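Local atomic coordinates of HTH-type transcriptional regulator yiaJ (Escherichia coli, PDB entry 1YSQ), a protein that represses transcription of the yiaKLMNOPQRS operon as a DNA-binding regulator of the IclR family, the present chain being its C-terminal IclR-type domain. Residues M62-C66 against S84-S88; E27-S33 against Y146-L152; S7-I11 against L41-L45; S117-M121 against C132-P136; I13-L18 against A175-L180. All blocks are in the same frame, centred on the assembly; numbering follows the deposited sequence.

Interaction 1 (M62-C66 against S84-S88); sequences MPLYC and SYWES
Tyr85 carries its phenol from helix 79-88 across to the turn at Leu64 and Tyr65. Its CG is anti to the backbone N (chi1 177°), which lays the ring out from the helix and brings OH up to the turn. There Tyr65 N lies 3.4 Å from Tyr85 OH with an N-H...O angle of 143°, a hydrogen bond but a weak one. A water 2.6 Å from Tyr85 OH also takes a weak bond from Leu64 N, so hydroxyl and water together bridge the bend of the chain. The carbon contacts meet the phenol obliquely: Leu64 CB is 4.1 Å from Tyr85 CZ, and Tyr65 CB is 4.0 Å from Tyr85 CE2. Tyr65 crosses Tyr85 at about a right angle and turns its edge to the hydroxyl, with Tyr65 CD2 3.5 Å from Tyr85 OH. Tyr65 CG sits between backbone N and carbonyl carbon (chi1 83°), and the ring runs away from the helix to bond through OH to Gln94 O. Trp86 adds one atom, CH2, at 4.1 Å from Tyr65 CB, while its NE1 bonds to Thr102 O. With a leucine in place of Tyr85, the water and Tyr65 N would probably lose their shared oxygen partner and a gap would open beside Leu64 CB. His89 stacks on the Tyr85 ring, and Leu64 reaches Met74 of helix 68-75. The contact packs the turn after edge strand 61-63 against helix 79-88 within the IclR-type C-terminal domain.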
# COMPACT_ATOMS: atom_id res chain seq x y z
N MET A 62 -5.16 -7.46 -5.47
CA MET A 62 -5.79 -6.74 -4.40
C MET A 62 -6.71 -5.63 -5.08
O MET A 62 -6.20 -4.85 -5.90
CB MET A 62 -4.61 -6.29 -3.44
CG MET A 62 -3.01 -7.20 -3.47
SD MET A 62 -2.33 -6.53 -2.04
CE MET A 62 -1.09 -5.68 -2.75
N PRO A 63 -8.04 -5.59 -4.84
CA PRO A 63 -8.88 -4.55 -5.48
C PRO A 63 -8.48 -3.13 -5.03
O PRO A 63 -8.09 -2.94 -3.87
CB PRO A 63 -10.31 -4.84 -4.98
CG PRO A 63 -10.27 -6.26 -4.48
CD PRO A 63 -8.85 -6.46 -3.96
N LEU A 64 -8.55 -2.17 -5.93
CA LEU A 64 -8.08 -0.82 -5.61
C LEU A 64 -8.80 -0.17 -4.43
O LEU A 64 -8.16 0.52 -3.63
CB LEU A 64 -8.18 0.10 -6.84
CG LEU A 64 -7.32 -0.28 -8.08
CD1 LEU A 64 -7.48 0.79 -9.16
CD2 LEU A 64 -5.86 -0.50 -7.77
N TYR A 65 -10.12 -0.39 -4.32
CA TYR A 65 -10.96 0.37 -3.39
C TYR A 65 -10.74 0.03 -1.91
O TYR A 65 -11.07 0.84 -1.04
CB TYR A 65 -12.45 0.23 -3.75
CG TYR A 65 -13.08 -1.03 -3.21
CD1 TYR A 65 -13.87 -1.00 -2.05
CD2 TYR A 65 -12.86 -2.26 -3.84
CE1 TYR A 65 -14.42 -2.17 -1.52
CE2 TYR A 65 -13.42 -3.44 -3.33
CZ TYR A 65 -14.19 -3.38 -2.16
OH TYR A 65 -14.76 -4.55 -1.68
N CYS A 66 -10.21 -1.16 -1.62
CA CYS A 66 -10.07 -1.64 -0.24
C CYS A 66 -8.60 -1.92 0.14
O CYS A 66 -8.32 -2.43 1.22
CB CYS A 66 -10.96 -2.88 0.01
SG CYS A 66 -10.60 -4.24 -1.12
N SER A 84 -15.41 5.97 -13.43
CA SER A 84 -15.65 4.81 -14.30
C SER A 84 -15.43 3.50 -13.55
O SER A 84 -16.13 2.52 -13.79
CB SER A 84 -14.76 4.85 -15.56
OG SER A 84 -14.89 6.10 -16.22
N TYR A 85 -14.45 3.48 -12.64
CA TYR A 85 -14.20 2.33 -11.79
C TYR A 85 -15.45 2.00 -10.97
O TYR A 85 -15.87 0.85 -10.93
CB TYR A 85 -12.98 2.59 -10.88
CG TYR A 85 -12.66 1.49 -9.89
CD1 TYR A 85 -11.75 0.48 -10.21
CD2 TYR A 85 -13.23 1.48 -8.61
CE1 TYR A 85 -11.44 -0.53 -9.29
CE2 TYR A 85 -12.93 0.48 -7.69
CZ TYR A 85 -12.03 -0.52 -8.03
OH TYR A 85 -11.74 -1.49 -7.10
N TRP A 86 -16.04 3.01 -10.33
CA TRP A 86 -17.26 2.80 -9.55
C TRP A 86 -18.41 2.29 -10.42
O TRP A 86 -19.18 1.41 -10.01
CB TRP A 86 -17.68 4.08 -8.78
CG TRP A 86 -17.71 3.85 -7.30
CD1 TRP A 86 -18.81 3.67 -6.51
CD2 TRP A 86 -16.57 3.76 -6.43
NE1 TRP A 86 -18.43 3.46 -5.20
CE2 TRP A 86 -17.06 3.52 -5.12
CE3 TRP A 86 -15.18 3.88 -6.62
CZ2 TRP A 86 -16.22 3.38 -4.01
CZ3 TRP A 86 -14.34 3.73 -5.52
CH2 TRP A 86 -14.86 3.49 -4.23
N GLU A 87 -18.51 2.83 -11.64
CA GLU A 87 -19.58 2.42 -12.55
C GLU A 87 -19.44 0.96 -12.95
O GLU A 87 -20.42 0.20 -12.97
CB GLU A 87 -19.61 3.33 -13.78
CG GLU A 87 -20.28 4.67 -13.51
CD GLU A 87 -19.92 5.74 -14.53
OE1 GLU A 87 -19.49 5.41 -15.66
OE2 GLU A 87 -20.08 6.94 -14.20
N SER A 88 -18.20 0.55 -13.23
CA SER A 88 -17.89 -0.76 -13.80
C SER A 88 -17.57 -1.86 -12.76
O SER A 88 -17.47 -3.03 -13.13
CB SER A 88 -16.70 -0.64 -14.76
OG SER A 88 -15.54 -0.26 -14.03
O HOH W 1 -10.74 -3.66 -8.14

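Interaction 2 (E27-S33 against Y146-L152); sequences ETINFSS and YAVSISL. With PO4 (phosphate ion), chain B.
Residues 28-33 and 146-152 pair as antiparallel strands, their axes 4.7 Å apart and their N-to-C directions at 162°, with Asn30-Ser149 and Ser32-Ala147 as hydrogen-bonded pairs. They are the two central strands of the antiparallel sheet of this IclR-type domain. On the face that carries Ile29, Phe31, Val148 and Ile150 the packing is apolar: Ile29 CD1 lies 3.8 Å from Ile150 CG1, the two side chains running side by side. The Phe31 and Tyr146 planes are 22° apart but slid, with centroids at 5.7 Å, so there is little face-to-face stacking; Phe31 CZ instead meets Tyr146 CB at 3.7 Å. The other face is polar. Ser151 OG donates to Asn30 OD1 over 2.9 Å, in the carbonyl plane and on a lone pair. An alanine at Asn30 is likely to leave the buried Ser151 hydroxyl without this acceptor and its donor group free to turn. A phosphate, probably from the crystallisation liquor, lies on the same face and is also bound by Ser67 OG, Ala68 N and Met69 N, consistent with an anion-accepting pocket. Ser149 OG sits 2.9 Å from both Asn30 OD1 and phosphate O3.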
# COMPACT_ATOMS: atom_id res chain seq x y z
N GLU A 27 7.51 -5.72 11.45
CA GLU A 27 6.18 -5.93 10.88
C GLU A 27 6.20 -6.47 9.45
O GLU A 27 7.22 -6.41 8.78
CB GLU A 27 5.40 -4.60 10.86
CG GLU A 27 5.23 -3.90 12.22
CD GLU A 27 4.38 -4.69 13.20
OE1 GLU A 27 3.88 -5.78 12.84
OE2 GLU A 27 4.20 -4.21 14.34
N THR A 28 5.04 -6.94 9.01
CA THR A 28 4.78 -7.34 7.61
C THR A 28 5.10 -6.20 6.64
O THR A 28 4.58 -5.08 6.82
CB THR A 28 3.30 -7.66 7.43
OG1 THR A 28 2.93 -8.78 8.27
CG2 THR A 28 3.01 -8.13 5.96
N ILE A 29 5.92 -6.49 5.63
CA ILE A 29 6.21 -5.52 4.58
C ILE A 29 5.64 -6.04 3.27
O ILE A 29 5.93 -7.17 2.88
CB ILE A 29 7.75 -5.24 4.44
CG1 ILE A 29 8.39 -4.87 5.80
CG2 ILE A 29 8.04 -4.18 3.35
CD1 ILE A 29 7.75 -3.71 6.58
N ASN A 30 4.83 -5.21 2.61
CA ASN A 30 4.20 -5.54 1.33
C ASN A 30 4.74 -4.62 0.26
O ASN A 30 4.96 -3.43 0.50
CB ASN A 30 2.68 -5.31 1.38
CG ASN A 30 2.03 -5.92 2.61
OD1 ASN A 30 1.62 -5.23 3.54
ND2 ASN A 30 1.96 -7.23 2.62
N PHE A 31 4.91 -5.17 -0.94
CA PHE A 31 5.38 -4.37 -2.08
C PHE A 31 4.57 -4.78 -3.30
O PHE A 31 4.57 -5.95 -3.69
CB PHE A 31 6.87 -4.63 -2.30
CG PHE A 31 7.49 -3.77 -3.36
CD1 PHE A 31 7.52 -2.38 -3.23
CD2 PHE A 31 8.09 -4.34 -4.47
CE1 PHE A 31 8.12 -1.57 -4.23
CE2 PHE A 31 8.70 -3.53 -5.46
CZ PHE A 31 8.70 -2.15 -5.33
N SER A 32 3.86 -3.81 -3.87
CA SER A 32 2.99 -4.09 -5.00
C SER A 32 3.35 -3.29 -6.24
O SER A 32 4.08 -2.29 -6.15
CB SER A 32 1.53 -3.83 -4.62
OG SER A 32 1.28 -2.42 -4.61
N SER A 33 2.84 -3.75 -7.39
CA SER A 33 2.81 -2.96 -8.62
C SER A 33 1.34 -2.72 -8.94
O SER A 33 0.45 -3.37 -8.38
CB SER A 33 3.49 -3.72 -9.78
OG SER A 33 2.80 -4.95 -10.02
N TYR A 146 4.67 1.53 -8.37
CA TYR A 146 4.81 0.58 -7.26
C TYR A 146 4.45 1.30 -5.97
O TYR A 146 4.42 2.52 -5.92
CB TYR A 146 6.24 0.03 -7.12
CG TYR A 146 6.80 -0.52 -8.40
CD1 TYR A 146 6.41 -1.77 -8.87
CD2 TYR A 146 7.68 0.23 -9.16
CE1 TYR A 146 6.89 -2.26 -10.07
CE2 TYR A 146 8.18 -0.27 -10.36
CZ TYR A 146 7.78 -1.50 -10.80
OH TYR A 146 8.28 -1.97 -11.98
N ALA A 147 4.20 0.52 -4.92
CA ALA A 147 3.86 1.08 -3.62
C ALA A 147 4.32 0.11 -2.54
O ALA A 147 4.48 -1.09 -2.79
CB ALA A 147 2.34 1.33 -3.54
N VAL A 148 4.53 0.64 -1.34
CA VAL A 148 5.01 -0.18 -0.23
C VAL A 148 4.03 0.00 0.92
O VAL A 148 3.53 1.10 1.13
CB VAL A 148 6.40 0.31 0.29
CG1 VAL A 148 6.97 -0.64 1.38
CG2 VAL A 148 7.40 0.46 -0.85
N SER A 149 3.78 -1.07 1.69
CA SER A 149 2.94 -0.92 2.87
C SER A 149 3.43 -1.74 4.06
O SER A 149 4.19 -2.70 3.90
CB SER A 149 1.47 -1.22 2.53
OG SER A 149 1.23 -2.61 2.41
N ILE A 150 3.03 -1.31 5.26
CA ILE A 150 3.28 -2.06 6.49
C ILE A 150 1.93 -2.51 7.03
O ILE A 150 1.03 -1.68 7.17
CB ILE A 150 3.99 -1.17 7.56
CG1 ILE A 150 5.38 -0.73 7.09
CG2 ILE A 150 4.05 -1.92 8.91
CD1 ILE A 150 6.10 0.30 8.03
N SER A 151 1.78 -3.81 7.33
CA SER A 151 0.54 -4.28 7.97
C SER A 151 0.85 -4.60 9.42
O SER A 151 1.93 -5.12 9.73
CB SER A 151 -0.02 -5.56 7.30
OG SER A 151 -0.02 -5.50 5.88
N LEU A 152 -0.11 -4.31 10.30
CA LEU A 152 0.04 -4.57 11.72
C LEU A 152 -1.34 -4.53 12.37
O LEU A 152 -2.30 -4.09 11.74
CB LEU A 152 1.00 -3.56 12.37
CG LEU A 152 0.55 -2.10 12.56
CD1 LEU A 152 1.53 -1.40 13.51
CD2 LEU A 152 0.45 -1.34 11.25
P PO4 B . -2.60 -2.95 1.39
O1 PO4 B . -3.82 -2.54 2.24
O2 PO4 B . -2.09 -1.83 0.54
O3 PO4 B . -1.48 -3.51 2.25
O4 PO4 B . -3.10 -4.06 0.48
O HOH W 2 2.67 -7.74 10.84

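Interaction 3 (S7-I11 against L41-L45); sequences SLNII and LIYKL
Ile11 has CG2 anti to its own backbone N while CG1 lies beside that N (chi1 -72°), a setting that sends one branch to each of two strand residues. Ile11 CG2 meets the Tyr43 ring obliquely, 3.6 Å from Tyr43 CD1; Ile11 CD1 reaches Ile42 O at 3.5 Å. In Ile42, by contrast, CG1 stands between backbone N and carbonyl carbon (chi1 63°), and its CD1 comes 3.9 Å from Ile10 CG2, the two chains crossing at about a right angle. Ile42 CG2 touches Ser7 OG at 3.8 Å, at the first modelled residue. No hydrogen bond spans the contact, so it rests on carbon packing. Two consecutive strand residues can both point at the helix because Ile42 and Tyr43 together face Phe31 in a classic beta bulge, where Ile42 has a psi near zero. The contact packs the start of helix 8-25 on the sheet: the Tyr43 ring also lies against Ala15, Leu18 and Glu19 of that helix, its OH bonds to Thr192 OG1, and Ile10 reaches Phe31 of strand 28-35.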
# COMPACT_ATOMS: atom_id res chain seq x y z
N SER A 7 9.06 -7.63 -12.90
CA SER A 7 9.15 -7.46 -11.41
C SER A 7 10.54 -7.80 -10.88
O SER A 7 10.92 -7.35 -9.79
CB SER A 7 8.10 -8.31 -10.71
OG SER A 7 6.81 -7.98 -11.19
N LEU A 8 11.28 -8.61 -11.64
CA LEU A 8 12.64 -9.02 -11.28
C LEU A 8 13.57 -7.84 -11.00
O LEU A 8 14.20 -7.78 -9.94
CB LEU A 8 13.24 -9.89 -12.39
CG LEU A 8 12.53 -11.20 -12.75
CD1 LEU A 8 13.02 -11.70 -14.12
CD2 LEU A 8 12.72 -12.26 -11.66
N ASN A 9 13.65 -6.92 -11.96
CA ASN A 9 14.50 -5.74 -11.84
C ASN A 9 14.13 -4.88 -10.64
O ASN A 9 15.01 -4.49 -9.87
CB ASN A 9 14.47 -4.89 -13.13
CG ASN A 9 14.94 -5.66 -14.36
OD1 ASN A 9 15.56 -6.73 -14.24
ND2 ASN A 9 14.65 -5.12 -15.54
N ILE A 10 12.84 -4.59 -10.46
CA ILE A 10 12.41 -3.79 -9.32
C ILE A 10 12.62 -4.52 -7.97
O ILE A 10 13.01 -3.90 -6.98
CB ILE A 10 10.96 -3.21 -9.49
CG1 ILE A 10 10.66 -2.15 -8.41
CG2 ILE A 10 9.89 -4.33 -9.45
CD1 ILE A 10 11.44 -0.85 -8.57
N ILE A 11 12.38 -5.82 -7.94
CA ILE A 11 12.62 -6.56 -6.69
C ILE A 11 14.12 -6.55 -6.33
O ILE A 11 14.49 -6.37 -5.17
CB ILE A 11 11.98 -7.97 -6.72
CG1 ILE A 11 10.45 -7.83 -6.61
CG2 ILE A 11 12.47 -8.82 -5.54
CD1 ILE A 11 9.66 -9.01 -7.14
N LEU A 41 0.44 -8.03 -5.52
CA LEU A 41 1.45 -8.22 -4.48
C LEU A 41 2.63 -8.98 -5.05
O LEU A 41 2.57 -10.20 -5.19
CB LEU A 41 0.86 -8.94 -3.26
CG LEU A 41 1.76 -8.92 -2.02
CD1 LEU A 41 2.14 -7.46 -1.66
CD2 LEU A 41 1.05 -9.57 -0.84
N ILE A 42 3.71 -8.27 -5.39
CA ILE A 42 4.86 -8.93 -6.02
C ILE A 42 5.92 -9.39 -5.04
O ILE A 42 6.81 -10.17 -5.40
CB ILE A 42 5.46 -8.07 -7.16
CG1 ILE A 42 6.01 -6.73 -6.61
CG2 ILE A 42 4.40 -7.86 -8.27
CD1 ILE A 42 6.79 -5.91 -7.65
N TYR A 43 5.83 -8.94 -3.79
CA TYR A 43 6.85 -9.23 -2.81
C TYR A 43 6.25 -9.01 -1.43
O TYR A 43 5.51 -8.04 -1.20
CB TYR A 43 8.03 -8.30 -3.09
CG TYR A 43 9.21 -8.37 -2.15
CD1 TYR A 43 10.39 -8.96 -2.55
CD2 TYR A 43 9.16 -7.76 -0.90
CE1 TYR A 43 11.50 -8.99 -1.71
CE2 TYR A 43 10.25 -7.78 -0.06
CZ TYR A 43 11.42 -8.39 -0.47
OH TYR A 43 12.52 -8.39 0.35
N LYS A 44 6.53 -9.94 -0.53
CA LYS A 44 6.02 -9.85 0.84
C LYS A 44 7.01 -10.45 1.85
O LYS A 44 7.56 -11.52 1.61
CB LYS A 44 4.65 -10.55 0.98
CG LYS A 44 3.98 -10.33 2.34
CD LYS A 44 2.84 -11.31 2.60
CE LYS A 44 2.17 -11.00 3.96
NZ LYS A 44 1.30 -12.16 4.47
N LEU A 45 7.22 -9.74 2.96
CA LEU A 45 7.97 -10.26 4.10
C LEU A 45 7.06 -10.41 5.30
O LEU A 45 6.38 -9.46 5.71
CB LEU A 45 9.17 -9.35 4.46
CG LEU A 45 10.16 -9.13 3.31
CD1 LEU A 45 11.12 -8.01 3.62
CD2 LEU A 45 10.93 -10.42 2.96

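Interaction 4 (S117-M121 against C132-P136); sequences SGAAM and CIAVP
Ala120 and Ala134 meet through their flat peptide groups, each giving its N-H to the other's carbonyl. Ala120 N lies 3.0 Å from Ala134 O, and in return Ala134 N is 2.9 Å from Ala120 O; both approaches are somewhat out of plane. The pair is an antiparallel hydrogen-bonded one, and the next, Met121 with Ile133, is non-hydrogen-bonded. Beside the bonds run CA-H...O contacts, among them Met121 CA to Cys132 O at 3.2 Å. Strands 120-123 and 130-137 thus form a beta hairpin at one border of the sheet, 120-123 being its outermost strand within the chain. On one face Met121 and Ile133 lie side by side and point the same way, the methionine CE 4.1 Å from Ile133 CG1. The thioether chain is bent at its last torsion (chi3 106°), and both residues pack on Leu157 of helix 154-160. The opposite face carries the methyls of Ala120 and Ala134, which lie against Ile72 of helix 68-75. Entry to the hairpin is made by a short turn after helix 104-117. Ser117 OG accepts from Ala119 N at 3.3 Å, an ST turn, and Gly118 leaves the helix with positive phi, which favours glycine. Its carbonyl turns to the partner strand, where Gly118 O is 3.1 Å from Pro136 CD.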
# COMPACT_ATOMS: atom_id res chain seq x y z
N SER A 117 -1.06 14.33 0.89
CA SER A 117 -0.08 13.91 1.89
C SER A 117 0.94 12.90 1.37
O SER A 117 2.02 12.76 1.95
CB SER A 117 -0.78 13.30 3.11
OG SER A 117 -1.32 12.04 2.77
N GLY A 118 0.58 12.17 0.32
CA GLY A 118 1.46 11.12 -0.19
C GLY A 118 1.49 9.85 0.66
O GLY A 118 2.49 9.12 0.68
N ALA A 119 0.41 9.61 1.40
CA ALA A 119 0.27 8.42 2.25
C ALA A 119 -1.17 7.99 2.38
O ALA A 119 -2.08 8.82 2.33
CB ALA A 119 0.87 8.67 3.65
N ALA A 120 -1.37 6.69 2.57
CA ALA A 120 -2.70 6.13 2.76
C ALA A 120 -2.71 5.17 3.94
O ALA A 120 -1.68 4.63 4.33
CB ALA A 120 -3.13 5.39 1.50
N MET A 121 -3.90 4.92 4.47
CA MET A 121 -4.06 3.88 5.47
C MET A 121 -5.16 2.94 5.06
O MET A 121 -6.08 3.32 4.31
CB MET A 121 -4.36 4.50 6.84
CG MET A 121 -3.11 4.91 7.62
SD MET A 121 -3.54 5.38 9.36
CE MET A 121 -3.07 4.28 9.99
N CYS A 132 -3.21 -0.89 7.92
CA CYS A 132 -1.99 -0.77 7.12
C CYS A 132 -1.64 0.69 6.89
O CYS A 132 -2.52 1.56 6.96
CB CYS A 132 -2.15 -1.47 5.76
SG CYS A 132 -2.80 -3.15 5.95
N ILE A 133 -0.35 0.95 6.63
CA ILE A 133 0.10 2.29 6.21
C ILE A 133 0.85 2.08 4.90
O ILE A 133 1.67 1.17 4.81
CB ILE A 133 1.08 2.92 7.24
CG1 ILE A 133 0.52 2.85 8.66
CG2 ILE A 133 1.39 4.40 6.88
CD1 ILE A 133 1.61 2.97 9.73
N ALA A 134 0.57 2.91 3.89
CA ALA A 134 1.15 2.70 2.57
C ALA A 134 1.69 4.02 1.99
O ALA A 134 1.19 5.11 2.34
CB ALA A 134 0.11 2.09 1.62
N VAL A 135 2.71 3.91 1.14
CA VAL A 135 3.30 5.05 0.45
C VAL A 135 3.56 4.71 -1.04
O VAL A 135 3.76 3.55 -1.39
CB VAL A 135 4.64 5.52 1.10
CG1 VAL A 135 4.41 6.13 2.47
CG2 VAL A 135 5.67 4.38 1.15
N PRO A 136 3.57 5.72 -1.90
CA PRO A 136 3.95 5.54 -3.31
C PRO A 136 5.46 5.38 -3.51
O PRO A 136 6.23 5.88 -2.70
CB PRO A 136 3.48 6.85 -3.96
CG PRO A 136 3.59 7.89 -2.83
CD PRO A 136 3.17 7.12 -1.60

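Interaction 5 (I13-L18 against A175-L180); sequences IAAPHL and AISNEL
Ile176 is the knob in a knobs-into-holes contact between helices 8-25 and 162-182, whose short segments run nearly antiparallel, at 157°, with axes 9.4 Å apart. The hole, made by Ile13, Ala14, His17 and Leu18, is the dense side. Ile176 CD1 lies 3.7 Å from Ala14 CB and 3.9 Å from Leu18 CD2; the small side chain of Ala14 is consistent with the close approach of the two CA atoms, 5.5 Å from Ala14 to Ile176. Leu18 crosses Ile176 at about a right angle, and beneath them lie Phe31 and Val137 of the sheet.

Ile13 borders both parts: it slides past Glu179 in the opposite direction, Ile13 CG2 3.8 Å from Glu179 CB, and Ile13 CD1 packs on Leu180, 3.9 Å from its CA. The partly exposed His17-Glu179 pair forms the looser, outer side. His17 has one face covered by Ala175 CB, a CH-pi contact set off toward the ring's rim. Its edge is left to Glu179, whose carboxylate plane is turned 54° from the ring. His17 NE2 donates to Glu179 OE1 over a short 2.6 Å, bent to 135° and arriving from above the carboxylate plane.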
# COMPACT_ATOMS: atom_id res chain seq x y z
N ILE A 13 16.31 -4.14 -7.02
CA ILE A 13 16.50 -2.82 -6.44
C ILE A 13 15.91 -2.73 -5.03
O ILE A 13 16.57 -2.24 -4.10
CB ILE A 13 15.83 -1.74 -7.34
CG1 ILE A 13 16.53 -1.65 -8.70
CG2 ILE A 13 15.75 -0.35 -6.62
CD1 ILE A 13 15.98 -0.54 -9.60
N ALA A 14 14.67 -3.18 -4.88
CA ALA A 14 13.91 -2.91 -3.65
C ALA A 14 14.24 -3.81 -2.46
O ALA A 14 14.23 -3.34 -1.31
CB ALA A 14 12.42 -2.92 -3.93
N ALA A 15 14.54 -5.09 -2.72
CA ALA A 15 14.67 -6.09 -1.66
C ALA A 15 15.54 -5.72 -0.44
O ALA A 15 15.10 -5.91 0.68
CB ALA A 15 15.06 -7.48 -2.22
N PRO A 16 16.75 -5.18 -0.62
CA PRO A 16 17.58 -4.82 0.55
C PRO A 16 16.88 -3.79 1.44
O PRO A 16 17.00 -3.84 2.67
CB PRO A 16 18.82 -4.18 -0.08
CG PRO A 16 18.83 -4.60 -1.49
CD PRO A 16 17.41 -4.81 -1.89
N HIS A 17 16.17 -2.87 0.80
CA HIS A 17 15.47 -1.79 1.49
C HIS A 17 14.23 -2.31 2.21
O HIS A 17 13.97 -1.91 3.34
CB HIS A 17 15.08 -0.69 0.50
CG HIS A 17 16.24 -0.06 -0.18
ND1 HIS A 17 17.11 0.79 0.47
CD2 HIS A 17 16.70 -0.17 -1.45
CE1 HIS A 17 18.04 1.19 -0.37
NE2 HIS A 17 17.82 0.62 -1.55
N LEU A 18 13.48 -3.19 1.55
CA LEU A 18 12.29 -3.77 2.17
C LEU A 18 12.69 -4.67 3.35
O LEU A 18 12.06 -4.63 4.41
CB LEU A 18 11.45 -4.52 1.13
CG LEU A 18 10.94 -3.63 -0.02
CD1 LEU A 18 10.42 -4.47 -1.17
CD2 LEU A 18 9.87 -2.67 0.47
N ALA A 175 14.21 5.69 -1.05
CA ALA A 175 15.44 5.03 -1.46
C ALA A 175 15.22 4.17 -2.72
O ALA A 175 16.01 4.25 -3.68
CB ALA A 175 16.00 4.19 -0.32
N ILE A 176 14.15 3.37 -2.71
CA ILE A 176 13.75 2.59 -3.89
C ILE A 176 13.49 3.49 -5.11
O ILE A 176 13.99 3.23 -6.20
CB ILE A 176 12.49 1.72 -3.57
CG1 ILE A 176 12.79 0.73 -2.43
CG2 ILE A 176 11.98 1.00 -4.86
CD1 ILE A 176 11.55 0.04 -1.82
N SER A 177 12.71 4.55 -4.91
CA SER A 177 12.40 5.47 -6.00
C SER A 177 13.66 6.13 -6.58
O SER A 177 13.80 6.26 -7.81
CB SER A 177 11.43 6.54 -5.51
OG SER A 177 11.27 7.53 -6.49
N ASN A 178 14.55 6.54 -5.68
CA ASN A 178 15.81 7.21 -6.05
C ASN A 178 16.71 6.27 -6.84
O ASN A 178 17.26 6.66 -7.87
CB ASN A 178 16.52 7.75 -4.80
CG ASN A 178 15.85 8.99 -4.23
OD1 ASN A 178 15.06 9.65 -4.92
ND2 ASN A 178 16.16 9.32 -2.97
N GLU A 179 16.85 5.04 -6.36
CA GLU A 179 17.62 4.01 -7.06
C GLU A 179 17.02 3.60 -8.40
O GLU A 179 17.75 3.37 -9.36
CB GLU A 179 17.80 2.78 -6.17
CG GLU A 179 18.98 2.93 -5.22
CD GLU A 179 19.07 1.80 -4.20
OE1 GLU A 179 19.42 2.11 -3.04
OE2 GLU A 179 18.80 0.63 -4.55
N LEU A 180 15.69 3.52 -8.47
CA LEU A 180 15.03 3.20 -9.74
C LEU A 180 15.32 4.31 -10.75
O LEU A 180 15.72 4.04 -11.89
CB LEU A 180 13.52 2.99 -9.55
CG LEU A 180 12.62 2.87 -10.78
CD1 LEU A 180 12.86 1.57 -11.58
CD2 LEU A 180 11.14 3.01 -10.39

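How the interactions relate
Four of the five contacts reach one antiparallel sheet, with strand order 61-63, 38-45, 28-35, 146-153, 130-137, 120-123. Interaction 2 is its middle pair; interactions 3 and 4 lie to either side, each about 10 Å away centre to centre, joined to it by probable backbone hydrogen bonds such as Phe31 N to Tyr43 O and Ile150 N to Ile133 O. Interaction 1 lies at the edge strand 61-63, about 20 Å from interaction 2. Interactions 3 and 5 share helix 8-25, and Leu18 of interaction 5 packs on Phe31 and Val148. Interaction 5 spans the longest chain separation, enclosing interactions 1, 2 and 4, so first and last helices close the domain together.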